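Local coordinates for protein uronate isomerase (Bacillus halodurans C-125, PDB 3HK5) that probably interconverts aldose and ketose uronates, as a zinc-binding member of the uronate isomerase family, at residues A[145-150]-A[169-174]. Residues are numbered along the deposited sequence; the frame is centred on the assembly and turned at random.
Sequences DPFDDN and LRLDPL. With RAT (D-arabinaric acid), chain C.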
loop_
_atom_site.group_PDB
_atom_site.type_symbol
_atom_site.label_atom_id
_atom_site.label_comp_id
_atom_site.label_asym_id
_atom_site.label_seq_id
_atom_site.Cartn_x
_atom_site.Cartn_y
_atom_site.Cartn_z
ATOM N N ASP A 145 -26.882 -24.973 -7.480
ATOM C CA ASP A 145 -25.443 -25.116 -7.675
ATOM C C ASP A 145 -25.111 -26.395 -8.448
ATOM O O ASP A 145 -25.141 -27.494 -7.891
ATOM C CB ASP A 145 -24.757 -25.138 -6.306
ATOM C CG ASP A 145 -23.247 -25.243 -6.402
ATOM O OD1 ASP A 145 -22.711 -25.364 -7.525
ATOM O OD2 ASP A 145 -22.592 -25.204 -5.340
ATOM N N PRO A 146 -24.775 -26.266 -9.743
ATOM C CA PRO A 146 -24.443 -27.443 -10.553
ATOM C C PRO A 146 -23.167 -28.142 -10.093
ATOM O O PRO A 146 -22.805 -29.185 -10.628
ATOM C CB PRO A 146 -24.310 -26.865 -11.958
ATOM C CG PRO A 146 -23.730 -25.499 -11.690
ATOM C CD PRO A 146 -24.584 -25.026 -10.517
ATOM N N PHE A 147 -22.491 -27.569 -9.102
ATOM C CA PHE A 147 -21.255 -28.150 -8.589
ATOM C C PHE A 147 -21.498 -29.053 -7.395
ATOM O O PHE A 147 -20.572 -29.695 -6.895
ATOM C CB PHE A 147 -20.275 -27.036 -8.221
ATOM C CG PHE A 147 -19.798 -26.257 -9.405
ATOM C CD1 PHE A 147 -18.848 -26.794 -10.265
ATOM C CD2 PHE A 147 -20.346 -25.016 -9.704
ATOM C CE1 PHE A 147 -18.452 -26.107 -11.411
ATOM C CE2 PHE A 147 -19.958 -24.319 -10.848
ATOM C CZ PHE A 147 -19.009 -24.867 -11.706
ATOM N N ASP A 148 -22.747 -29.098 -6.938
ATOM C CA ASP A 148 -23.107 -29.942 -5.809
ATOM C C ASP A 148 -23.586 -31.290 -6.346
ATOM O O ASP A 148 -24.510 -31.350 -7.158
ATOM C CB ASP A 148 -24.215 -29.298 -4.986
ATOM C CG ASP A 148 -24.685 -30.192 -3.868
ATOM O OD1 ASP A 148 -23.991 -30.268 -2.831
ATOM O OD2 ASP A 148 -25.743 -30.834 -4.038
ATOM N N ASP A 149 -22.955 -32.368 -5.891
ATOM C CA ASP A 149 -23.313 -33.710 -6.342
ATOM C C ASP A 149 -24.802 -34.022 -6.202
ATOM O O ASP A 149 -25.433 -34.488 -7.151
ATOM C CB ASP A 149 -22.489 -34.762 -5.590
ATOM C CG ASP A 149 -20.992 -34.655 -5.877
ATOM O OD1 ASP A 149 -20.626 -34.096 -6.935
ATOM O OD2 ASP A 149 -20.181 -35.145 -5.053
ATOM N N ASN A 150 -25.361 -33.764 -5.023
ATOM C CA ASN A 150 -26.775 -34.018 -4.777
ATOM C C ASN A 150 -27.673 -33.259 -5.745
ATOM O O ASN A 150 -28.607 -33.828 -6.307
ATOM C CB ASN A 150 -27.151 -33.620 -3.344
ATOM C CG ASN A 150 -26.461 -34.474 -2.298
ATOM O OD1 ASN A 150 -26.671 -35.688 -2.234
ATOM N ND2 ASN A 150 -25.629 -33.843 -1.468
ATOM N N LEU A 169 -28.893 -19.974 -11.518
ATOM C CA LEU A 169 -27.608 -20.649 -11.652
ATOM C C LEU A 169 -26.530 -20.067 -10.739
ATOM O O LEU A 169 -25.976 -19.007 -11.031
ATOM C CB LEU A 169 -27.158 -20.582 -13.120
ATOM C CG LEU A 169 -25.820 -21.214 -13.506
ATOM C CD1 LEU A 169 -25.804 -22.701 -13.138
ATOM C CD2 LEU A 169 -25.603 -21.028 -14.992
ATOM N N ARG A 170 -26.239 -20.759 -9.635
ATOM C CA ARG A 170 -25.227 -20.308 -8.679
ATOM C C ARG A 170 -23.847 -20.749 -9.170
ATOM O O ARG A 170 -23.644 -21.919 -9.497
ATOM C CB ARG A 170 -25.513 -20.882 -7.285
ATOM C CG ARG A 170 -24.480 -20.492 -6.225
ATOM C CD ARG A 170 -24.395 -18.974 -6.020
ATOM N NE ARG A 170 -25.435 -18.514 -5.113
ATOM C CZ ARG A 170 -25.233 -18.107 -3.860
ATOM N NH1 ARG A 170 -24.013 -18.076 -3.337
ATOM N NH2 ARG A 170 -26.272 -17.767 -3.111
ATOM N N LEU A 171 -22.896 -19.819 -9.197
ATOM C CA LEU A 171 -21.566 -20.113 -9.718
ATOM C C LEU A 171 -20.355 -19.922 -8.797
ATOM O O LEU A 171 -19.220 -19.846 -9.282
ATOM C CB LEU A 171 -21.365 -19.291 -10.995
ATOM C CG LEU A 171 -22.441 -19.539 -12.065
ATOM C CD1 LEU A 171 -22.354 -18.482 -13.150
ATOM C CD2 LEU A 171 -22.274 -20.943 -12.650
ATOM N N ASP A 172 -20.577 -19.851 -7.487
ATOM C CA ASP A 172 -19.474 -19.664 -6.539
ATOM C C ASP A 172 -18.236 -20.539 -6.802
ATOM O O ASP A 172 -17.122 -20.028 -6.890
ATOM C CB ASP A 172 -19.970 -19.896 -5.106
ATOM C CG ASP A 172 -20.935 -18.811 -4.638
ATOM O OD1 ASP A 172 -21.517 -18.121 -5.503
ATOM O OD2 ASP A 172 -21.123 -18.659 -3.415
ATOM N N PRO A 173 -18.416 -21.869 -6.933
ATOM C CA PRO A 173 -17.268 -22.752 -7.180
ATOM C C PRO A 173 -16.492 -22.397 -8.442
ATOM O O PRO A 173 -15.265 -22.485 -8.472
ATOM C CB PRO A 173 -17.907 -24.141 -7.260
ATOM C CG PRO A 173 -19.084 -24.013 -6.327
ATOM C CD PRO A 173 -19.646 -22.661 -6.740
ATOM N N LEU A 174 -17.212 -21.987 -9.479
ATOM C CA LEU A 174 -16.580 -21.625 -10.743
ATOM C C LEU A 174 -15.779 -20.334 -10.661
ATOM O O LEU A 174 -14.633 -20.273 -11.120
ATOM C CB LEU A 174 -17.627 -21.478 -11.849
ATOM C CG LEU A 174 -17.039 -21.105 -13.211
ATOM C CD1 LEU A 174 -16.239 -22.283 -13.752
ATOM C CD2 LEU A 174 -18.140 -20.727 -14.184
HETATM O O1A RAT C . -24.400 -17.035 0.078
HETATM C C1 RAT C . -25.637 -16.995 0.308
HETATM O O1B RAT C . -26.541 -17.103 -0.548
HETATM C C2 RAT C . -26.069 -16.794 1.761
HETATM O O2 RAT C . -27.424 -16.294 1.780
HETATM C C3 RAT C . -25.976 -18.110 2.568
HETATM O O3 RAT C . -26.988 -19.028 2.126
HETATM C C4 RAT C . -26.125 -17.903 4.105
HETATM O O4 RAT C . -25.618 -19.035 4.813
HETATM C C5 RAT C . -27.591 -17.681 4.546
HETATM O O5A RAT C . -28.160 -18.592 5.176
HETATM O O5B RAT C . -28.118 -16.573 4.236
#
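Phe147 and Pro173 carry the apolar side of this contact, an example of a turn packed against the start of a helix. Pro173 CB lies over one face of the phenyl ring, 3.9 Å from the centroid of Phe147 and 28° off the ring normal, a CH-pi contact. With CG of Phe147 anti to its carbonyl carbon (chi1 -66°), the ring extends along the helix start: its CZ reaches Leu174 CB at 3.7 Å, and Leu171 CD2 stands near the ring plane at the edge. Cutting Phe147 back to an alanine is likely to open a gap beside Pro173 and leave Leu174 CB without its aromatic neighbour. Pro146 CD packs on Leu169 CD1 at 3.7 Å.

In the (βα)8-type barrel expected of this amidohydrolase-related family, 145-150 leads from strand 137-141 into helix 149-156, while 169-174 holds strand 169-170, parallel to 220-224, and the start of helix 172-176.

No hydrogen bond crosses between the two segments. Asp145 OD1 accepts from Phe147 N at 2.7 Å, met from above the carboxylate plane, forming an Asx turn within a type I beta turn. On the opposing segment, the bent Arg170 side chain leads its guanidinium away from the turn to the zinc-site residues His26 and His28. There NH1 of Arg170 makes a salt bridge to Asp172 OD2 (2.9 Å), an oxygen also bonded by Ser223, and the guanidinium edge faces the carboxylate of bound D-arabinaric acid.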